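Side-chain contacts in transcriptional regulator (Thermus thermophilus, PDB 2H0A), which probably regulates transcription, as a CcpA-like repressor whose effector-sensing core has the two-lobed periplasmic-binding-protein fold: residues A[85-88]-A[94-97]; A[90-95]-A[245-250]; A[139-144]-A[150-155]; A[233-238]-A[258-263]. All blocks are in the same frame, centred on the assembly; numbering follows the deposited sequence.

In the fold
Contacts 1, 2 and 4 gather round strand 92-96 and its neighbour 257-265 in one lobe, while contact 3 belongs to the other, its centre about 36 Å from that of contact 2. Contacts 1 and 4 lie nearest the middle of the chain; contact 1 is buried and mixes backbone bonds with an amide-on-ring stack, whereas contact 4 is apolar packing of helix 233-248 against the sheet. Contact 2 uses the far end of that same helix and is a partly buried salt bridge far from the chain's centre. Contact 3, also outlying, joins two phenylalanine rings edge to face beside a water bridge. Backbone bonds between strands 92-96 and 257-265 join contacts 1 and 4 directly.

Contact 1 (A[85-88]-A[94-97]); sequences DAQN and VYLD
Gln87 and Tyr95 form an amide-on-ring stack, reinforced by backbone bonds, where the loop after strand 81-84 passes beside strand 92-96, the parallel neighbour of 81-84 in the mixed sheet of the alpha/beta fold. The Gln87 amide lies almost flat over one face of the tyrosine, the two planes 9° apart and CD 3.5 Å above the ring plane, over the ring centre. NE2 of Gln87 sits 3.4 Å from CD2 of Tyr95, and Gln87 CG makes a CH-pi contact, 3.8 Å from the Tyr95 ring centroid. With its CG set between backbone N and carbonyl carbon (chi1 60°), Tyr95 presents this face to the loop. The carbonyl O of Val94 receives Asp85 N at 2.7 Å and, weakly, Ala86 N at 3.5 Å, so one acceptor pins the start of the loop. A water accepts from Leu96 N at 3.1 Å and donates weakly to Asp85 OD1; the other carboxylate oxygen, OD2, is held by Ser63 OG. A serine in place of Tyr95 would probably leave the Gln87 amide without its aromatic support and free to turn. Around this contact, Tyr95 pairs through its backbone with Val258 and Phe260 of strand 257-265 and its hydroxyl bonds weakly to Glu257, while Val94 packs on Met236, Ala240 and Leu243 of helix 233-248.

Contact 2 (A[90-95]-A[245-250]); sequences RYDSVY and LERMRG
Asp92 and Arg247 form a salt bridge between strand 92-96 and the last turn of helix 233-248, within the Schellman motif that ends the helix. In that motif Gly250, at positive phi, is the C-prime residue: its N bonds to Arg247 O at 3.2 Å, and Tyr251 N reaches back to Glu246 O. The Arg247 side chain leaves the helix with CB directed toward the strand, then bends at the CB-CG bond (chi2 96°) instead of running on extended. CD comes alongside Asp92 OD2. NE turns to another partner, a weak hydrogen bond to Tyr251 O, which ties the side chain to the turn following its own helix. CZ stands 3.6 Å from Asp92 OD2, and the guanidinium meets the carboxylate at its edge, the two planes 20° apart and so nearly coplanar. At the tip, NH1 donates to Asp92 OD2 over 2.6 Å, although NH1 is modelled too close to a neighbouring atom, so the short distance is doubtful. OD2 has a second cation in Arg256 NH2, and Arg256 NH1 in turn pairs with Glu246, making a chain of alternating charges that should stabilise the Asp92 carboxylate. A leucine in place of Arg247 removes one of the two cations serving Asp92 and would probably leave its buried carboxylate more dependent on Arg256. Next to Asp92, Ser93 OG donates to Tyr91 O at 2.8 Å, approaching from 50° above the carbonyl plane.

Contact 3 (A[139-144]-A[150-155]); sequences AGFQEA and RPFSPD
Phe141, on helix 133-147, turns an edge to the face of Phe152, which lies in the loop after that helix. Along the helix, the carbonyls of Ala139 and Gly140 accept the ordinary backbone bonds of the turn, from Glu143 N at 3.1 Å and Ala144 N at 2.9 Å. At Phe141 the side chain leaves toward the loop, its CG placed opposite the backbone N (chi1 -173°), which swings the ring off the helix and brings CE2 over one face of Phe152. The two rings make a T-shaped pair: their centroids are 5.4 Å apart and their planes stand at 71°. Phe141 CE2 does the touching, 3.8 Å from Phe152 CD1 and 3.9 Å from Phe152 CE1. Helix 133-147 is the crossover of a beta-alpha-beta unit, joining the parallel neighbours 116-121 and 157-160 at one border of the sheet, and the phenylalanine pair fills the layer between helix, returning loop and sheet. Phe141 stacks on Phe185 as well and packs on Ile116, Ala118 and Ala105, while Phe152 rests on Ala118. Gln142, one step further along, begins at an angle to the loop, but its amide end comes closer. A water donates to Gln142 OE1 at 3.0 Å and, more weakly, to Phe152 O at 3.1 Å, bridging helix to loop beside the aromatic pair. Further along the helix, Ala144 touches Arg103 of helix 99-109, and in the loop Arg150 NH1 donates to the carbonyls of Ala110 and Phe112.

Contact 4 (A[233-238]-A[258-263]); sequences VEAMGA and VRFEPV
Phe260 lays one face of its ring against the side chain of Met236, where helix 233-248 packs on strand 257-265 in the periplasmic-binding-protein-like fold. Met236 CG sits 3.8 Å above the ring plane, displaced toward the rim, and makes a CH-pi contact 3.9 Å from the Phe260 centroid, 15° off the normal. The two side chains run past each other in opposite directions. Beyond CG the methionine carries on to SD, 5.3 Å from the Phe260 centroid and obliquely placed, a Met-aromatic contact; the bend at chi3 (63°) then turns the methyl CE aside. Ala235 meets the far end of the ring: its CB is 3.8 Å from Phe260 CE2, and its carbonyl O lies 3.6 Å from Phe260 CZ. The ring thus touches two consecutive residues in the first turn of the helix, each with a different part. Phe260 also packs on Leu96 and Arg239, and Met236 on Val94, so the pair sits between the helix and the neighbouring strands 92-96 and 257-265. The strand pairs with Tyr95 at Phe260 but with Ala230 at Val263, consistent with a chain passing from one lobe to the other. Arg259, the residue before Phe260, is gripped by two carboxylates: NH2 reaches Asp97 OD2 and also donates to Glu261 OE2 at 2.9 Å, on the anti lone pair of that oxygen.

Contact 1 (A[85-88]-A[94-97])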
loop_
_atom_site.group_PDB
_atom_site.type_symbol
_atom_site.label_atom_id
_atom_site.label_comp_id
_atom_site.label_asym_id
_atom_site.label_seq_id
_atom_site.Cartn_x
_atom_site.Cartn_y
_atom_site.Cartn_z
ATOM N N ASP A 85 6.075 19.537 2.784
ATOM C CA ASP A 85 5.675 18.892 1.541
ATOM C C ASP A 85 4.282 19.385 1.186
ATOM O O ASP A 85 3.557 18.750 0.425
ATOM C CB ASP A 85 5.653 17.375 1.693
ATOM C CG ASP A 85 5.354 16.669 0.390
ATOM O OD1 ASP A 85 6.206 16.721 -0.519
ATOM O OD2 ASP A 85 4.263 16.076 0.267
ATOM N N ALA A 86 3.915 20.525 1.764
ATOM C CA ALA A 86 2.613 21.146 1.534
ATOM C C ALA A 86 2.755 22.656 1.665
ATOM O O ALA A 86 3.758 23.142 2.178
ATOM C CB ALA A 86 1.598 20.626 2.550
ATOM N N GLN A 87 1.755 23.393 1.192
ATOM C CA GLN A 87 1.772 24.850 1.265
ATOM C C GLN A 87 0.462 25.371 1.815
ATOM O O GLN A 87 -0.600 24.817 1.544
ATOM C CB GLN A 87 1.984 25.473 -0.109
ATOM C CG GLN A 87 3.308 25.179 -0.746
ATOM C CD GLN A 87 3.484 25.958 -2.026
ATOM O OE1 GLN A 87 3.475 27.187 -2.016
ATOM N NE2 GLN A 87 3.636 25.248 -3.142
ATOM N N ASN A 88 0.539 26.452 2.575
ATOM C CA ASN A 88 -0.648 27.049 3.153
ATOM C C ASN A 88 -0.332 28.485 3.556
ATOM O O ASN A 88 0.706 28.760 4.161
ATOM C CB ASN A 88 -1.095 26.243 4.375
ATOM C CG ASN A 88 -2.473 26.631 4.853
ATOM O OD1 ASN A 88 -3.443 26.525 4.113
ATOM N ND2 ASN A 88 -2.567 27.082 6.096
ATOM N N VAL A 94 7.186 24.114 4.259
ATOM C CA VAL A 94 8.382 23.763 3.521
ATOM C C VAL A 94 7.811 22.903 2.389
ATOM O O VAL A 94 6.850 22.159 2.589
ATOM C CB VAL A 94 9.404 22.990 4.411
ATOM C CG1 VAL A 94 8.902 22.934 5.826
ATOM C CG2 VAL A 94 9.685 21.602 3.852
ATOM N N TYR A 95 8.358 23.037 1.190
ATOM C CA TYR A 95 7.854 22.273 0.055
ATOM C C TYR A 95 8.879 22.245 -1.061
ATOM O O TYR A 95 9.842 23.003 -1.043
ATOM C CB TYR A 95 6.561 22.891 -0.477
ATOM C CG TYR A 95 6.744 24.310 -0.950
ATOM C CD1 TYR A 95 6.812 25.366 -0.035
ATOM C CD2 TYR A 95 6.908 24.597 -2.305
ATOM C CE1 TYR A 95 7.041 26.669 -0.459
ATOM C CE2 TYR A 95 7.143 25.899 -2.739
ATOM C CZ TYR A 95 7.210 26.933 -1.810
ATOM O OH TYR A 95 7.473 28.219 -2.223
ATOM N N LEU A 96 8.650 21.369 -2.035
ATOM C CA LEU A 96 9.546 21.219 -3.170
ATOM C C LEU A 96 8.946 21.786 -4.445
ATOM O O LEU A 96 7.733 21.780 -4.621
ATOM C CB LEU A 96 9.847 19.741 -3.407
ATOM C CG LEU A 96 10.969 19.499 -4.415
ATOM C CD1 LEU A 96 12.253 19.290 -3.645
ATOM C CD2 LEU A 96 10.672 18.298 -5.279
ATOM N N ASP A 97 9.803 22.272 -5.336
ATOM C CA ASP A 97 9.345 22.795 -6.620
ATOM C C ASP A 97 9.235 21.584 -7.553
ATOM O O ASP A 97 10.156 21.291 -8.318
ATOM C CB ASP A 97 10.359 23.788 -7.195
ATOM C CG ASP A 97 9.831 24.520 -8.420
ATOM O OD1 ASP A 97 9.220 23.880 -9.301
ATOM O OD2 ASP A 97 10.038 25.744 -8.509
HETATM O O HOH W 1 5.998 19.773 -1.696
#

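Contact 2 (A[90-95]-A[245-250])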
loop_
_atom_site.group_PDB
_atom_site.type_symbol
_atom_site.label_atom_id
_atom_site.label_comp_id
_atom_site.label_asym_id
_atom_site.label_seq_id
_atom_site.Cartn_x
_atom_site.Cartn_y
_atom_site.Cartn_z
ATOM N N ARG A 90 -1.609 30.181 5.804
ATOM C CA ARG A 90 -1.716 30.355 7.249
ATOM C C ARG A 90 -0.737 29.580 8.113
ATOM O O ARG A 90 -0.769 29.700 9.336
ATOM C CB ARG A 90 -3.135 30.014 7.712
ATOM C CG ARG A 90 -4.237 30.743 6.964
ATOM N NH1 ARG A 90 -6.162 27.911 4.385
ATOM N N TYR A 91 0.128 28.788 7.500
ATOM C CA TYR A 91 1.088 28.013 8.277
ATOM C C TYR A 91 2.468 28.017 7.636
ATOM O O TYR A 91 2.587 28.135 6.416
ATOM C CB TYR A 91 0.602 26.565 8.416
ATOM C CG TYR A 91 -0.654 26.396 9.251
ATOM C CD1 TYR A 91 -0.596 26.409 10.643
ATOM C CD2 TYR A 91 -1.899 26.212 8.646
ATOM C CE1 TYR A 91 -1.742 26.236 11.410
ATOM C CE2 TYR A 91 -3.053 26.042 9.402
ATOM C CZ TYR A 91 -2.971 26.052 10.786
ATOM O OH TYR A 91 -4.109 25.862 11.548
ATOM N N ASP A 92 3.509 27.908 8.459
ATOM C CA ASP A 92 4.868 27.846 7.935
ATOM C C ASP A 92 4.882 26.586 7.076
ATOM O O ASP A 92 4.441 25.519 7.515
ATOM C CB ASP A 92 5.896 27.710 9.058
ATOM C CG ASP A 92 6.019 28.966 9.896
ATOM O OD1 ASP A 92 5.698 30.059 9.385
ATOM O OD2 ASP A 92 6.457 28.862 11.062
ATOM N N SER A 93 5.389 26.702 5.856
ATOM C CA SER A 93 5.398 25.566 4.962
ATOM C C SER A 93 6.704 25.348 4.228
ATOM O O SER A 93 7.268 26.274 3.646
ATOM C CB SER A 93 4.291 25.728 3.924
ATOM O OG SER A 93 3.077 26.143 4.524
ATOM N N VAL A 94 7.186 24.114 4.259
ATOM C CA VAL A 94 8.382 23.763 3.521
ATOM C C VAL A 94 7.811 22.903 2.389
ATOM O O VAL A 94 6.850 22.159 2.589
ATOM C CB VAL A 94 9.404 22.990 4.411
ATOM C CG1 VAL A 94 8.902 22.934 5.826
ATOM C CG2 VAL A 94 9.685 21.602 3.852
ATOM N N TYR A 95 8.358 23.037 1.190
ATOM C CA TYR A 95 7.854 22.273 0.055
ATOM C C TYR A 95 8.879 22.245 -1.061
ATOM O O TYR A 95 9.842 23.003 -1.043
ATOM C CB TYR A 95 6.561 22.891 -0.477
ATOM C CG TYR A 95 6.744 24.310 -0.950
ATOM C CD1 TYR A 95 6.812 25.366 -0.035
ATOM C CD2 TYR A 95 6.908 24.597 -2.305
ATOM C CE1 TYR A 95 7.041 26.669 -0.459
ATOM C CE2 TYR A 95 7.143 25.899 -2.739
ATOM C CZ TYR A 95 7.210 26.933 -1.810
ATOM O OH TYR A 95 7.473 28.219 -2.223
ATOM N N LEU A 245 10.534 24.560 15.911
ATOM C CA LEU A 245 11.274 24.927 17.115
ATOM C C LEU A 245 11.242 26.423 17.311
ATOM O O LEU A 245 10.916 26.918 18.393
ATOM C CB LEU A 245 12.733 24.506 17.005
ATOM C CG LEU A 245 13.136 23.087 17.392
ATOM C CD1 LEU A 245 14.636 22.940 17.189
ATOM C CD2 LEU A 245 12.764 22.817 18.851
ATOM N N GLU A 246 11.607 27.143 16.256
ATOM C CA GLU A 246 11.626 28.596 16.305
ATOM C C GLU A 246 10.281 29.073 16.815
ATOM O O GLU A 246 10.203 29.935 17.683
ATOM C CB GLU A 246 11.911 29.165 14.914
ATOM C CG GLU A 246 13.386 29.144 14.537
ATOM C CD GLU A 246 13.620 29.154 13.036
ATOM O OE1 GLU A 246 12.724 29.585 12.282
ATOM O OE2 GLU A 246 14.713 28.733 12.606
ATOM N N ARG A 247 9.221 28.480 16.288
ATOM C CA ARG A 247 7.881 28.852 16.686
ATOM C C ARG A 247 7.570 28.384 18.115
ATOM O O ARG A 247 6.974 29.122 18.901
ATOM C CB ARG A 247 6.873 28.263 15.700
ATOM C CG ARG A 247 5.856 29.271 15.212
ATOM C CD ARG A 247 6.235 29.907 13.881
ATOM N NE ARG A 247 5.698 31.263 13.785
ATOM C CZ ARG A 247 5.378 31.879 12.652
ATOM N NH1 ARG A 247 5.525 31.277 11.485
ATOM N NH2 ARG A 247 4.906 33.111 12.689
ATOM N N MET A 248 7.974 27.161 18.450
ATOM C CA MET A 248 7.720 26.640 19.788
ATOM C C MET A 248 8.515 27.430 20.815
ATOM O O MET A 248 8.158 27.472 21.991
ATOM C CB MET A 248 8.080 25.149 19.887
ATOM C CG MET A 248 7.147 24.215 19.107
ATOM S SD MET A 248 7.316 22.456 19.523
ATOM C CE MET A 248 9.048 22.159 19.203
ATOM N N ARG A 249 9.590 28.067 20.359
ATOM C CA ARG A 249 10.446 28.857 21.239
ATOM C C ARG A 249 10.095 30.338 21.248
ATOM O O ARG A 249 10.945 31.182 21.525
ATOM C CB ARG A 249 11.915 28.664 20.858
ATOM C CG ARG A 249 12.472 27.326 21.317
ATOM C CD ARG A 249 13.773 26.977 20.625
ATOM N NE ARG A 249 14.500 25.935 21.338
ATOM C CZ ARG A 249 15.615 25.371 20.892
ATOM N NH1 ARG A 249 16.126 25.748 19.727
ATOM N NH2 ARG A 249 16.232 24.448 21.615
ATOM N N GLY A 250 8.841 30.650 20.930
ATOM C CA GLY A 250 8.394 32.029 20.968
ATOM C C GLY A 250 8.441 32.900 19.731
ATOM O O GLY A 250 8.018 34.054 19.799
#

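Contact 3 (A[139-144]-A[150-155])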
loop_
_atom_site.group_PDB
_atom_site.type_symbol
_atom_site.label_atom_id
_atom_site.label_comp_id
_atom_site.label_asym_id
_atom_site.label_seq_id
_atom_site.Cartn_x
_atom_site.Cartn_y
_atom_site.Cartn_z
ATOM N N ALA A 139 3.198 18.579 -15.506
ATOM C CA ALA A 139 3.057 19.845 -16.223
ATOM C C ALA A 139 4.406 20.375 -16.690
ATOM O O ALA A 139 4.531 20.863 -17.814
ATOM C CB ALA A 139 2.379 20.869 -15.347
ATOM N N GLY A 140 5.413 20.274 -15.824
ATOM C CA GLY A 140 6.743 20.738 -16.179
ATOM C C GLY A 140 7.361 19.804 -17.197
ATOM O O GLY A 140 8.133 20.215 -18.064
ATOM N N PHE A 141 7.012 18.529 -17.080
ATOM C CA PHE A 141 7.513 17.519 -17.992
ATOM C C PHE A 141 7.072 17.882 -19.396
ATOM O O PHE A 141 7.871 17.886 -20.326
ATOM C CB PHE A 141 6.957 16.145 -17.623
ATOM C CG PHE A 141 7.552 15.015 -18.423
ATOM C CD1 PHE A 141 8.907 14.707 -18.320
ATOM C CD2 PHE A 141 6.757 14.249 -19.268
ATOM C CE1 PHE A 141 9.461 13.643 -19.049
ATOM C CE2 PHE A 141 7.306 13.184 -19.997
ATOM C CZ PHE A 141 8.657 12.881 -19.886
ATOM N N GLN A 142 5.793 18.199 -19.540
ATOM C CA GLN A 142 5.253 18.556 -20.838
ATOM C C GLN A 142 5.821 19.867 -21.374
ATOM O O GLN A 142 6.072 19.996 -22.570
ATOM C CB GLN A 142 3.731 18.650 -20.762
ATOM C CG GLN A 142 3.072 17.400 -20.227
ATOM C CD GLN A 142 1.585 17.400 -20.467
ATOM O OE1 GLN A 142 1.138 17.304 -21.611
ATOM N NE2 GLN A 142 0.802 17.518 -19.391
ATOM N N GLU A 143 6.018 20.838 -20.491
ATOM C CA GLU A 143 6.555 22.122 -20.905
ATOM C C GLU A 143 7.978 21.972 -21.426
ATOM O O GLU A 143 8.318 22.526 -22.465
ATOM C CB GLU A 143 6.521 23.107 -19.735
ATOM C CG GLU A 143 5.112 23.447 -19.247
ATOM C CD GLU A 143 4.394 24.466 -20.131
ATOM O OE1 GLU A 143 4.263 24.227 -21.357
ATOM O OE2 GLU A 143 3.955 25.512 -19.596
ATOM N N ALA A 144 8.809 21.219 -20.715
ATOM C CA ALA A 144 10.186 21.025 -21.139
ATOM C C ALA A 144 10.256 20.268 -22.456
ATOM O O ALA A 144 11.037 20.620 -23.339
ATOM C CB ALA A 144 10.970 20.283 -20.061
ATOM N N ARG A 150 10.183 17.993 -28.855
ATOM C CA ARG A 150 9.641 16.644 -28.755
ATOM C C ARG A 150 8.436 16.608 -27.823
ATOM O O ARG A 150 8.452 15.911 -26.809
ATOM C CB ARG A 150 10.714 15.696 -28.235
ATOM C CG ARG A 150 12.058 15.865 -28.927
ATOM C CD ARG A 150 13.102 14.901 -28.372
ATOM N NE ARG A 150 12.703 13.504 -28.538
ATOM C CZ ARG A 150 13.460 12.471 -28.192
ATOM N NH1 ARG A 150 14.655 12.675 -27.658
ATOM N NH2 ARG A 150 13.035 11.234 -28.399
ATOM N N PRO A 151 7.371 17.353 -28.163
ATOM C CA PRO A 151 6.156 17.401 -27.346
ATOM C C PRO A 151 5.581 16.032 -26.988
ATOM O O PRO A 151 5.611 15.096 -27.791
ATOM C CB PRO A 151 5.202 18.245 -28.188
ATOM C CG PRO A 151 5.665 17.994 -29.576
ATOM C CD PRO A 151 7.164 18.049 -29.442
ATOM N N PHE A 152 5.061 15.941 -25.766
ATOM C CA PHE A 152 4.476 14.718 -25.226
ATOM C C PHE A 152 3.030 14.534 -25.693
ATOM O O PHE A 152 2.395 15.466 -26.184
ATOM C CB PHE A 152 4.519 14.764 -23.690
ATOM C CG PHE A 152 4.312 13.430 -23.024
ATOM C CD1 PHE A 152 5.292 12.441 -23.094
ATOM C CD2 PHE A 152 3.143 13.162 -22.325
ATOM C CE1 PHE A 152 5.108 11.204 -22.474
ATOM C CE2 PHE A 152 2.949 11.928 -21.700
ATOM C CZ PHE A 152 3.933 10.949 -21.775
ATOM N N SER A 153 2.517 13.321 -25.529
ATOM C CA SER A 153 1.155 13.010 -25.917
ATOM C C SER A 153 0.571 12.019 -24.925
ATOM O O SER A 153 1.278 11.169 -24.399
ATOM C CB SER A 153 1.130 12.414 -27.324
ATOM O OG SER A 153 -0.192 12.059 -27.691
ATOM N N PRO A 154 -0.734 12.117 -24.651
ATOM C CA PRO A 154 -1.371 11.197 -23.706
ATOM C C PRO A 154 -1.352 9.739 -24.162
ATOM O O PRO A 154 -1.631 8.835 -23.374
ATOM C CB PRO A 154 -2.783 11.761 -23.580
ATOM C CG PRO A 154 -3.012 12.386 -24.906
ATOM C CD PRO A 154 -1.711 13.088 -25.169
ATOM N N ASP A 155 -1.020 9.506 -25.429
ATOM C CA ASP A 155 -0.969 8.138 -25.931
ATOM C C ASP A 155 0.359 7.479 -25.558
ATOM O O ASP A 155 0.599 6.322 -25.889
ATOM C CB ASP A 155 -1.160 8.104 -27.448
ATOM C CG ASP A 155 0.069 8.573 -28.200
ATOM O OD1 ASP A 155 0.453 9.751 -28.032
ATOM O OD2 ASP A 155 0.652 7.760 -28.958
HETATM O O HOH W 2 0.315 15.527 -23.865
#

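Contact 4 (A[233-238]-A[258-263])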
loop_
_atom_site.group_PDB
_atom_site.type_symbol
_atom_site.label_atom_id
_atom_site.label_comp_id
_atom_site.label_asym_id
_atom_site.label_seq_id
_atom_site.Cartn_x
_atom_site.Cartn_y
_atom_site.Cartn_z
ATOM N N VAL A 233 14.492 15.120 0.786
ATOM C CA VAL A 233 13.458 14.814 1.777
ATOM C C VAL A 233 13.849 14.950 3.248
ATOM O O VAL A 233 13.075 15.467 4.047
ATOM C CB VAL A 233 12.875 13.407 1.518
ATOM C CG1 VAL A 233 11.649 13.183 2.370
ATOM C CG2 VAL A 233 12.519 13.261 0.049
ATOM N N GLU A 234 15.037 14.493 3.613
ATOM C CA GLU A 234 15.476 14.618 4.996
ATOM C C GLU A 234 15.625 16.094 5.336
ATOM O O GLU A 234 15.100 16.561 6.351
ATOM C CB GLU A 234 16.808 13.891 5.210
ATOM C CG GLU A 234 16.759 12.412 4.872
ATOM C CD GLU A 234 16.959 12.137 3.391
ATOM O OE1 GLU A 234 16.432 12.908 2.560
ATOM O OE2 GLU A 234 17.636 11.140 3.054
ATOM N N ALA A 235 16.328 16.827 4.474
ATOM C CA ALA A 235 16.544 18.265 4.673
ATOM C C ALA A 235 15.202 18.991 4.771
ATOM O O ALA A 235 15.070 19.984 5.497
ATOM C CB ALA A 235 17.376 18.836 3.520
ATOM N N MET A 236 14.210 18.494 4.030
ATOM C CA MET A 236 12.873 19.080 4.048
ATOM C C MET A 236 12.244 18.853 5.422
ATOM O O MET A 236 11.578 19.733 5.955
ATOM C CB MET A 236 11.998 18.457 2.949
ATOM C CG MET A 236 12.386 18.861 1.522
ATOM S SD MET A 236 11.401 18.054 0.230
ATOM C CE MET A 236 9.829 18.722 0.633
ATOM N N GLY A 237 12.469 17.667 5.990
ATOM C CA GLY A 237 11.942 17.350 7.309
ATOM C C GLY A 237 12.699 18.146 8.360
ATOM O O GLY A 237 12.098 18.753 9.253
ATOM N N ALA A 238 14.026 18.141 8.249
ATOM C CA ALA A 238 14.883 18.902 9.161
ATOM C C ALA A 238 14.505 20.384 9.166
ATOM O O ALA A 238 14.447 21.008 10.219
ATOM C CB ALA A 238 16.351 18.746 8.764
ATOM N N VAL A 258 9.351 27.975 2.815
ATOM C CA VAL A 258 10.671 27.529 2.359
ATOM C C VAL A 258 10.530 26.516 1.223
ATOM O O VAL A 258 9.906 25.466 1.378
ATOM C CB VAL A 258 11.500 26.902 3.511
ATOM C CG1 VAL A 258 12.766 26.266 2.959
ATOM C CG2 VAL A 258 11.882 27.976 4.516
ATOM N N ARG A 259 11.125 26.850 0.084
ATOM C CA ARG A 259 11.062 26.030 -1.115
ATOM C C ARG A 259 12.379 25.339 -1.466
ATOM O O ARG A 259 13.435 25.975 -1.558
ATOM C CB ARG A 259 10.587 26.909 -2.279
ATOM C CG ARG A 259 10.904 26.420 -3.674
ATOM C CD ARG A 259 10.476 27.478 -4.693
ATOM N NE ARG A 259 10.929 27.172 -6.047
ATOM C CZ ARG A 259 12.186 27.289 -6.468
ATOM N NH1 ARG A 259 13.135 27.726 -5.646
ATOM N NH2 ARG A 259 12.497 26.935 -7.709
ATOM N N PHE A 260 12.307 24.026 -1.657
ATOM C CA PHE A 260 13.477 23.239 -2.010
ATOM C C PHE A 260 13.461 22.941 -3.505
ATOM O O PHE A 260 12.425 23.068 -4.150
ATOM C CB PHE A 260 13.495 21.932 -1.206
ATOM C CG PHE A 260 13.926 22.105 0.227
ATOM C CD1 PHE A 260 13.123 22.788 1.136
ATOM C CD2 PHE A 260 15.143 21.588 0.666
ATOM C CE1 PHE A 260 13.525 22.952 2.463
ATOM C CE2 PHE A 260 15.557 21.747 1.997
ATOM C CZ PHE A 260 14.747 22.427 2.894
ATOM N N GLU A 261 14.609 22.562 -4.060
ATOM C CA GLU A 261 14.690 22.244 -5.484
ATOM C C GLU A 261 15.247 20.849 -5.693
ATOM O O GLU A 261 16.189 20.441 -5.027
ATOM C CB GLU A 261 15.588 23.236 -6.244
ATOM C CG GLU A 261 15.163 24.697 -6.185
ATOM C CD GLU A 261 15.976 25.586 -7.130
ATOM O OE1 GLU A 261 17.212 25.395 -7.225
ATOM O OE2 GLU A 261 15.382 26.484 -7.771
ATOM N N PRO A 262 14.662 20.096 -6.629
ATOM C CA PRO A 262 15.111 18.739 -6.931
ATOM C C PRO A 262 16.292 18.818 -7.893
ATOM O O PRO A 262 16.500 19.840 -8.542
ATOM C CB PRO A 262 13.879 18.117 -7.563
ATOM C CG PRO A 262 13.316 19.268 -8.334
ATOM C CD PRO A 262 13.425 20.415 -7.361
ATOM N N VAL A 263 17.068 17.749 -7.990
ATOM C CA VAL A 263 18.219 17.766 -8.875
ATOM C C VAL A 263 18.370 16.432 -9.586
ATOM O O VAL A 263 18.125 15.377 -9.005
ATOM C CB VAL A 263 19.519 18.079 -8.081
ATOM C CG1 VAL A 263 19.788 16.972 -7.072
ATOM C CG2 VAL A 263 20.697 18.237 -9.027
#